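Local structure of Lmo0181 protein (Listeria monocytogenes serovar 1/2a, 5F7V) at residues N208-T220 and F372-L386. The protein binds cycloalternan, a cyclic alpha-glucan, and probably delivers it to an ABC transporter in the cell membrane. Sequence-based numbering, arbitrary orientation.
Sequences NVEALTHLTNEVT and FEKVLNGDSTPEKAL
L212 fits as a knob into a socket made by F372, P382, A385 and L386, a contact that shows how a single helix can dock against two consecutive helices joined by a short loop in a periplasmic-binding-protein fold. Helix 208-220 runs past both arms of 372-386: it lies broadly along 372-376 (41° between N-to-C directions) but partly against 382-386 (121°). The leucine chain leaves the helix extended (chi1 -179°, CG opposite the backbone N), which carries both methyls to the ring. CD1 sits over the face of the F372 ring, 4.0 Å from its centroid and almost on the normal, a CH-pi contact, while CD2 lies over the same face, 3.6 Å from F372 CE1, and 3.7 Å from L386 CG. A385 CB sits at the ring's edge, in its plane. F182 of helix 179-187 closes in on the same cluster, meeting F372 edge-to-face, and a bound glucose unit lies about 10 Å from the F372 side chain.

The socket is reciprocated. P382, in the first turn of its helix, is itself a knob among V209, L212, T213 and T216, and T213 OG1 lies 3.3 Å from P382 CB. That hydroxyl donates to V209 O from above the carbonyl plane, on the face opposite T213 N; the proton is used inside the helix while the oxygen lies against the proline ring.

Toward the other end, L376 reaches across with CD2, which packs 3.8 Å from V219 CB and also touches T216 CG2; P228 of helix 228-231 touches L376 too. The chain then turns at G378 in a Schellman motif, and T381 caps the next helix, its OG1 accepting a nearly straight bond from K384 N at 3.3 Å.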
ATOM      1  N   ASN A 208     -18.347   5.414 -11.615  1.00  4.12           N
ATOM      2  CA  ASN A 208     -17.434   5.939 -10.593  1.00  3.97           C
ATOM      3  C   ASN A 208     -18.162   6.858  -9.639  1.00  4.01           C
ATOM      4  O   ASN A 208     -17.868   6.858  -8.446  1.00  3.89           O
ATOM      5  CB  ASN A 208     -16.261   6.685 -11.229  1.00  4.01           C
ATOM      6  CG  ASN A 208     -15.227   5.732 -11.795  1.00  3.94           C
ATOM      7  OD1 ASN A 208     -15.445   4.509 -11.886  1.00  3.91           O
ATOM      8  ND2 ASN A 208     -14.043   6.280 -12.097  1.00  3.96           N
ATOM      9  N   VAL A 209     -19.135   7.640 -10.103  1.00  4.20           N
ATOM     10  CA  VAL A 209     -19.960   8.417  -9.183  1.00  4.27           C
ATOM     11  C   VAL A 209     -20.643   7.460  -8.245  1.00  4.19           C
ATOM     12  O   VAL A 209     -20.693   7.717  -7.041  1.00  4.13           O
ATOM     13  CB  VAL A 209     -20.993   9.279  -9.937  1.00  4.62           C
ATOM     14  CG1 VAL A 209     -21.931   9.979  -8.958  1.00  4.76           C
ATOM     15  CG2 VAL A 209     -20.318  10.289 -10.853  1.00  4.87           C
ATOM     16  N   GLU A 210     -21.189   6.356  -8.727  1.00  4.31           N
ATOM     17  CA  GLU A 210     -21.848   5.399  -7.827  1.00  4.42           C
ATOM     18  C   GLU A 210     -20.870   4.810  -6.830  1.00  4.04           C
ATOM     19  O   GLU A 210     -21.167   4.635  -5.647  1.00  4.07           O
ATOM     20  CB  GLU A 210     -22.489   4.313  -8.685  1.00  4.87           C
ATOM     21  CG  GLU A 210     -23.375   3.371  -7.871  1.00  5.27           C
ATOM     22  CD  GLU A 210     -24.109   2.323  -8.678  1.00  5.91           C
ATOM     23  OE1 GLU A 210     -23.666   1.989  -9.799  1.00  6.63           O
ATOM     24  OE2 GLU A 210     -25.196   1.904  -8.185  1.00  6.67           O
ATOM     25  N   ALA A 211     -19.661   4.479  -7.282  1.00  3.77           N
ATOM     26  CA  ALA A 211     -18.630   3.897  -6.411  1.00  3.60           C
ATOM     27  C   ALA A 211     -18.220   4.850  -5.306  1.00  3.56           C
ATOM     28  O   ALA A 211     -18.077   4.467  -4.142  1.00  3.48           O
ATOM     29  CB  ALA A 211     -17.409   3.447  -7.201  1.00  3.55           C
ATOM     30  N   LEU A 212     -17.991   6.109  -5.681  1.00  3.66           N
ATOM     31  CA  LEU A 212     -17.643   7.104  -4.661  1.00  3.68           C
ATOM     32  C   LEU A 212     -18.770   7.355  -3.698  1.00  3.74           C
ATOM     33  O   LEU A 212     -18.501   7.465  -2.495  1.00  3.71           O
ATOM     34  CB  LEU A 212     -17.209   8.402  -5.318  1.00  3.81           C
ATOM     35  CG  LEU A 212     -16.773   9.546  -4.358  1.00  3.88           C
ATOM     36  CD1 LEU A 212     -15.588   9.155  -3.532  1.00  3.75           C
ATOM     37  CD2 LEU A 212     -16.424  10.769  -5.175  1.00  4.04           C
ATOM     38  N   THR A 213     -19.984   7.416  -4.220  1.00  3.86           N
ATOM     39  CA  THR A 213     -21.152   7.587  -3.371  1.00  3.96           C
ATOM     40  C   THR A 213     -21.308   6.432  -2.398  1.00  3.83           C
ATOM     41  O   THR A 213     -21.689   6.655  -1.215  1.00  3.87           O
ATOM     42  CB  THR A 213     -22.409   7.793  -4.228  1.00  4.14           C
ATOM     43  OG1 THR A 213     -22.179   8.912  -5.092  1.00  4.28           O
ATOM     44  CG2 THR A 213     -23.668   8.028  -3.362  1.00  4.28           C
ATOM     45  N   HIS A 214     -20.980   5.217  -2.806  1.00  3.77           N
ATOM     46  CA  HIS A 214     -20.996   4.073  -1.912  1.00  3.96           C
ATOM     47  C   HIS A 214     -20.083   4.344  -0.711  1.00  3.88           C
ATOM     48  O   HIS A 214     -20.458   4.057   0.429  1.00  4.19           O
ATOM     49  CB  HIS A 214     -20.636   2.828  -2.733  1.00  4.10           C
ATOM     50  CG  HIS A 214     -19.870   1.789  -1.982  1.00  4.24           C
ATOM     51  ND1 HIS A 214     -20.392   0.907  -1.040  1.00  4.53           N
ATOM     52  CD2 HIS A 214     -18.565   1.473  -2.129  1.00  4.44           C
ATOM     53  CE1 HIS A 214     -19.412   0.129  -0.626  1.00  4.41           C
ATOM     54  NE2 HIS A 214     -18.316   0.445  -1.272  1.00  4.54           N
ATOM     55  N   LEU A 215     -18.877   4.860  -0.947  1.00  3.83           N
ATOM     56  CA  LEU A 215     -17.951   5.213   0.150  1.00  3.84           C
ATOM     57  C   LEU A 215     -18.441   6.407   0.971  1.00  3.97           C
ATOM     58  O   LEU A 215     -18.472   6.356   2.208  1.00  4.00           O
ATOM     59  CB  LEU A 215     -16.550   5.518  -0.358  1.00  3.84           C
ATOM     60  CG  LEU A 215     -15.869   4.345  -1.084  1.00  3.80           C
ATOM     61  CD1 LEU A 215     -14.562   4.839  -1.669  1.00  3.92           C
ATOM     62  CD2 LEU A 215     -15.674   3.142  -0.186  1.00  3.79           C
ATOM     63  N   THR A 216     -18.833   7.502   0.316  1.00  4.04           N
ATOM     64  CA  THR A 216     -19.113   8.715   1.095  1.00  4.24           C
ATOM     65  C   THR A 216     -20.416   8.609   1.857  1.00  4.57           C
ATOM     66  O   THR A 216     -20.497   9.159   2.971  1.00  4.52           O
ATOM     67  CB  THR A 216     -19.067   9.965   0.217  1.00  4.30           C
ATOM     68  OG1 THR A 216     -20.058   9.882  -0.796  1.00  4.36           O
ATOM     69  CG2 THR A 216     -17.708  10.161  -0.442  1.00  4.20           C
ATOM     70  N   ASN A 217     -21.402   7.888   1.320  1.00  4.90           N
ATOM     71  CA  ASN A 217     -22.653   7.756   2.060  1.00  5.46           C
ATOM     72  C   ASN A 217     -22.463   7.008   3.360  1.00  5.44           C
ATOM     73  O   ASN A 217     -23.232   7.265   4.309  1.00  5.46           O
ATOM     74  CB  ASN A 217     -23.684   7.002   1.229  1.00  5.86           C
ATOM     75  CG  ASN A 217     -24.470   7.856   0.273  1.00  6.70           C
ATOM     76  OD1 ASN A 217     -24.370   9.062   0.289  1.00  7.92           O
ATOM     77  ND2 ASN A 217     -25.311   7.210  -0.506  1.00  7.15           N
ATOM     78  N   GLU A 218     -21.489   6.106   3.450  1.00  5.48           N
ATOM     79  CA  GLU A 218     -21.236   5.442   4.735  1.00  5.77           C
ATOM     80  C   GLU A 218     -20.858   6.419   5.815  1.00  5.59           C
ATOM     81  O   GLU A 218     -21.174   6.241   6.999  1.00  5.57           O
ATOM     82  CB  GLU A 218     -20.116   4.430   4.569  1.00  6.32           C
ATOM     83  CG  GLU A 218     -20.585   3.263   3.736  1.00  7.50           C
ATOM     84  CD  GLU A 218     -19.646   2.093   3.708  1.00  9.08           C
ATOM     85  OE1 GLU A 218     -18.424   2.334   3.760  1.00  9.84           O
ATOM     86  OE2 GLU A 218     -20.196   0.965   3.566  1.00 11.82           O
ATOM     87  N   VAL A 219     -20.195   7.502   5.434  1.00  5.47           N
ATOM     88  CA  VAL A 219     -19.813   8.528   6.403  1.00  5.84           C
ATOM     89  C   VAL A 219     -20.934   9.545   6.606  1.00  6.48           C
ATOM     90  O   VAL A 219     -21.242   9.890   7.754  1.00  7.14           O
ATOM     91  CB  VAL A 219     -18.537   9.268   5.930  1.00  5.68           C
ATOM     92  CG1 VAL A 219     -18.255  10.502   6.782  1.00  5.96           C
ATOM     93  CG2 VAL A 219     -17.387   8.279   5.919  1.00  5.54           C
ATOM     94  N   THR A 220     -21.539  10.072   5.543  1.00  6.91           N
ATOM     95  CA  THR A 220     -22.427  11.235   5.649  1.00  7.66           C
ATOM     96  C   THR A 220     -23.904  10.906   5.809  1.00  8.37           C
ATOM     97  O   THR A 220     -24.662  11.773   6.308  1.00  9.71           O
ATOM     98  CB  THR A 220     -22.267  12.160   4.436  1.00  7.78           C
ATOM     99  OG1 THR A 220     -22.796  11.483   3.297  1.00  7.94           O
ATOM    100  CG2 THR A 220     -20.799  12.560   4.212  1.00  7.90           C
ATOM    101  N   PHE A 372     -12.262  14.839  -2.143  1.00  4.68           N
ATOM    102  CA  PHE A 372     -12.996  13.799  -1.454  1.00  4.49           C
ATOM    103  C   PHE A 372     -13.255  14.172   0.003  1.00  4.94           C
ATOM    104  O   PHE A 372     -14.355  13.943   0.498  1.00  4.81           O
ATOM    105  CB  PHE A 372     -12.268  12.466  -1.540  1.00  4.25           C
ATOM    106  CG  PHE A 372     -12.266  11.812  -2.887  1.00  4.02           C
ATOM    107  CD1 PHE A 372     -12.928  12.316  -4.009  1.00  3.95           C
ATOM    108  CD2 PHE A 372     -11.557  10.632  -3.048  1.00  3.94           C
ATOM    109  CE1 PHE A 372     -12.901  11.667  -5.219  1.00  3.91           C
ATOM    110  CE2 PHE A 372     -11.502   9.989  -4.261  1.00  3.90           C
ATOM    111  CZ  PHE A 372     -12.189  10.501  -5.350  1.00  3.86           C
ATOM    112  N   GLU A 373     -12.283  14.760   0.680  1.00  5.43           N
ATOM    113  CA  GLU A 373     -12.467  15.212   2.042  1.00  6.43           C
ATOM    114  C   GLU A 373     -13.617  16.208   2.128  1.00  6.18           C
ATOM    115  O   GLU A 373     -14.422  16.206   3.061  1.00  6.05           O
ATOM    116  CB  GLU A 373     -11.154  15.803   2.577  1.00  7.66           C
ATOM    117  CG  GLU A 373     -11.217  16.098   4.058  1.00  9.47           C
ATOM    118  CD  GLU A 373     -10.866  14.930   4.928  1.00 11.13           C
ATOM    119  OE1 GLU A 373     -10.881  13.767   4.455  1.00 13.25           O
ATOM    120  OE2 GLU A 373     -10.574  15.245   6.123  1.00 13.59           O
ATOM    121  N   LYS A 374     -13.712  17.092   1.151  1.00  5.95           N
ATOM    122  CA  LYS A 374     -14.804  18.066   1.154  1.00  6.24           C
ATOM    123  C   LYS A 374     -16.139  17.339   1.090  1.00  5.80           C
ATOM    124  O   LYS A 374     -17.100  17.820   1.689  1.00  5.70           O
ATOM    125  CB  LYS A 374     -14.719  19.058  -0.010  1.00  7.04           C
ATOM    126  CG  LYS A 374     -13.601  20.079   0.094  1.00  8.03           C
ATOM    127  CD  LYS A 374     -13.497  20.904  -1.171  1.00  9.53           C
ATOM    128  CE  LYS A 374     -12.248  21.743  -1.245  1.00 11.56           C
ATOM    129  NZ  LYS A 374     -12.237  22.470  -2.538  1.00 12.73           N
ATOM    130  N   VAL A 375     -16.268  16.235   0.361  1.00  5.25           N
ATOM    131  CA  VAL A 375     -17.555  15.520   0.376  1.00  5.20           C
ATOM    132  C   VAL A 375     -17.825  14.973   1.761  1.00  5.48           C
ATOM    133  O   VAL A 375     -18.923  15.113   2.288  1.00  5.63           O
ATOM    134  CB  VAL A 375     -17.533  14.368  -0.640  1.00  4.85           C
ATOM    135  CG1 VAL A 375     -18.886  13.672  -0.633  1.00  4.87           C
ATOM    136  CG2 VAL A 375     -17.133  14.863  -2.025  1.00  4.80           C
ATOM    137  N   LEU A 376     -16.805  14.400   2.362  1.00  5.47           N
ATOM    138  CA  LEU A 376     -16.990  13.810   3.713  1.00  5.95           C
ATOM    139  C   LEU A 376     -17.355  14.808   4.778  1.00  6.42           C
ATOM    140  O   LEU A 376     -18.037  14.430   5.719  1.00  6.99           O
ATOM    141  CB  LEU A 376     -15.730  13.059   4.154  1.00  5.95           C
ATOM    142  CG  LEU A 376     -15.280  11.870   3.294  1.00  5.91           C
ATOM    143  CD1 LEU A 376     -14.071  11.258   3.959  1.00  6.19           C
ATOM    144  CD2 LEU A 376     -16.430  10.891   3.159  1.00  6.23           C
ATOM    145  N   ASN A 377     -16.942  16.069   4.606  1.00  6.60           N
ATOM    146  CA  ASN A 377     -17.219  17.121   5.567  1.00  7.15           C
ATOM    147  C   ASN A 377     -18.502  17.868   5.248  1.00  7.08           C
ATOM    148  O   ASN A 377     -18.869  18.797   5.970  1.00  7.71           O
ATOM    149  CB  ASN A 377     -16.044  18.097   5.616  1.00  7.64           C
ATOM    150  CG  ASN A 377     -14.800  17.502   6.241  1.00  8.17           C
ATOM    151  OD1 ASN A 377     -14.875  16.588   7.052  1.00  9.23           O
ATOM    152  ND2 ASN A 377     -13.643  18.070   5.915  1.00  8.82           N
ATOM    153  N   GLY A 378     -19.206  17.479   4.190  1.00  6.72           N
ATOM    154  CA  GLY A 378     -20.431  18.187   3.872  1.00  6.94           C
ATOM    155  C   GLY A 378     -20.240  19.492   3.154  1.00  6.99           C
ATOM    156  O   GLY A 378     -21.080  20.380   3.290  1.00  7.28           O
ATOM    157  N   ASP A 379     -19.132  19.650   2.426  1.00  6.81           N
ATOM    158  CA  ASP A 379     -18.846  20.844   1.641  1.00  7.31           C
ATOM    159  C   ASP A 379     -18.986  20.586   0.174  1.00  6.72           C
ATOM    160  O   ASP A 379     -18.927  21.537  -0.606  1.00  7.16           O
ATOM    161  CB  ASP A 379     -17.424  21.356   1.909  1.00  8.06           C
ATOM    162  CG  ASP A 379     -17.227  21.773   3.343  1.00  9.24           C
ATOM    163  OD1 ASP A 379     -17.903  22.681   3.787  1.00 10.66           O
ATOM    164  OD2 ASP A 379     -16.405  21.135   4.065  1.00 11.08           O
ATOM    165  N   SER A 380     -19.176  19.351  -0.252  1.00  5.94           N
ATOM    166  CA  SER A 380     -19.258  19.045  -1.663  1.00  5.54           C
ATOM    167  C   SER A 380     -20.074  17.771  -1.852  1.00  5.15           C
ATOM    168  O   SER A 380     -20.656  17.252  -0.885  1.00  5.25           O
ATOM    169  CB  SER A 380     -17.841  18.923  -2.206  1.00  5.42           C
ATOM    170  OG  SER A 380     -17.833  18.767  -3.611  1.00  5.34           O
ATOM    171  N   THR A 381     -20.096  17.268  -3.081  1.00  4.80           N
ATOM    172  CA  THR A 381     -20.820  16.058  -3.440  1.00  4.70           C
ATOM    173  C   THR A 381     -19.951  15.147  -4.297  1.00  4.42           C
ATOM    174  O   THR A 381     -18.987  15.622  -4.886  1.00  4.26           O
ATOM    175  CB  THR A 381     -22.114  16.310  -4.198  1.00  4.89           C
ATOM    176  OG1 THR A 381     -21.732  16.766  -5.503  1.00  4.76           O
ATOM    177  CG2 THR A 381     -23.016  17.293  -3.533  1.00  5.20           C
ATOM    178  N   PRO A 382     -20.282  13.833  -4.365  1.00  4.34           N
ATOM    179  CA  PRO A 382     -19.459  12.942  -5.183  1.00  4.25           C
ATOM    180  C   PRO A 382     -19.327  13.397  -6.618  1.00  4.37           C
ATOM    181  O   PRO A 382     -18.199  13.384  -7.140  1.00  4.04           O
ATOM    182  CB  PRO A 382     -20.151  11.574  -5.013  1.00  4.27           C
ATOM    183  CG  PRO A 382     -20.792  11.638  -3.664  1.00  4.38           C
ATOM    184  CD  PRO A 382     -21.270  13.067  -3.577  1.00  4.50           C
ATOM    185  N   GLU A 383     -20.419  13.854  -7.244  1.00  4.81           N
ATOM    186  CA  GLU A 383     -20.310  14.258  -8.643  1.00  5.55           C
ATOM    187  C   GLU A 383     -19.385  15.469  -8.765  1.00  4.93           C
ATOM    188  O   GLU A 383     -18.604  15.550  -9.686  1.00  4.77           O
ATOM    189  CB  GLU A 383     -21.679  14.558  -9.256  1.00  6.89           C
ATOM    190  CG  GLU A 383     -21.629  15.224 -10.614  1.00  8.60           C
ATOM    191  CD  GLU A 383     -20.822  14.557 -11.676  1.00 10.57           C
ATOM    192  OE1 GLU A 383     -20.239  15.258 -12.538  1.00 12.99           O
ATOM    193  OE2 GLU A 383     -20.807  13.307 -11.620  1.00 13.27           O
ATOM    194  N   LYS A 384     -19.490  16.447  -7.868  1.00  4.48           N
ATOM    195  CA  LYS A 384     -18.631  17.628  -7.997  1.00  4.34           C
ATOM    196  C   LYS A 384     -17.176  17.254  -7.756  1.00  4.10           C
ATOM    197  O   LYS A 384     -16.272  17.732  -8.457  1.00  4.15           O
ATOM    198  CB  LYS A 384     -19.051  18.734  -7.036  1.00  4.47           C
ATOM    199  CG  LYS A 384     -20.350  19.403  -7.481  1.00  4.70           C
ATOM    200  CD  LYS A 384     -20.691  20.596  -6.589  1.00  4.90           C
ATOM    201  CE  LYS A 384     -21.002  20.191  -5.163  1.00  4.85           C
ATOM    202  NZ  LYS A 384     -21.569  21.337  -4.416  1.00  5.12           N
ATOM    203  N   ALA A 385     -16.907  16.393  -6.799  1.00  3.95           N
ATOM    204  CA  ALA A 385     -15.562  15.968  -6.533  1.00  3.83           C
ATOM    205  C   ALA A 385     -14.920  15.296  -7.743  1.00  3.77           C
ATOM    206  O   ALA A 385     -13.754  15.549  -8.027  1.00  3.78           O
ATOM    207  CB  ALA A 385     -15.515  15.024  -5.339  1.00  3.72           C
ATOM    208  N   LEU A 386     -15.681  14.440  -8.412  1.00  3.76           N
ATOM    209  CA  LEU A 386     -15.168  13.733  -9.580  1.00  3.75           C
ATOM    210  C   LEU A 386     -15.028  14.648 -10.777  1.00  3.95           C
ATOM    211  O   LEU A 386     -14.063  14.471 -11.545  1.00  3.95           O
ATOM    212  CB  LEU A 386     -16.016  12.499  -9.845  1.00  3.75           C
ATOM    213  CG  LEU A 386     -15.866  11.440  -8.767  1.00  3.63           C
ATOM    214  CD1 LEU A 386     -16.907  10.378  -8.970  1.00  3.71           C
ATOM    215  CD2 LEU A 386     -14.473  10.819  -8.720  1.00  3.54           C
TER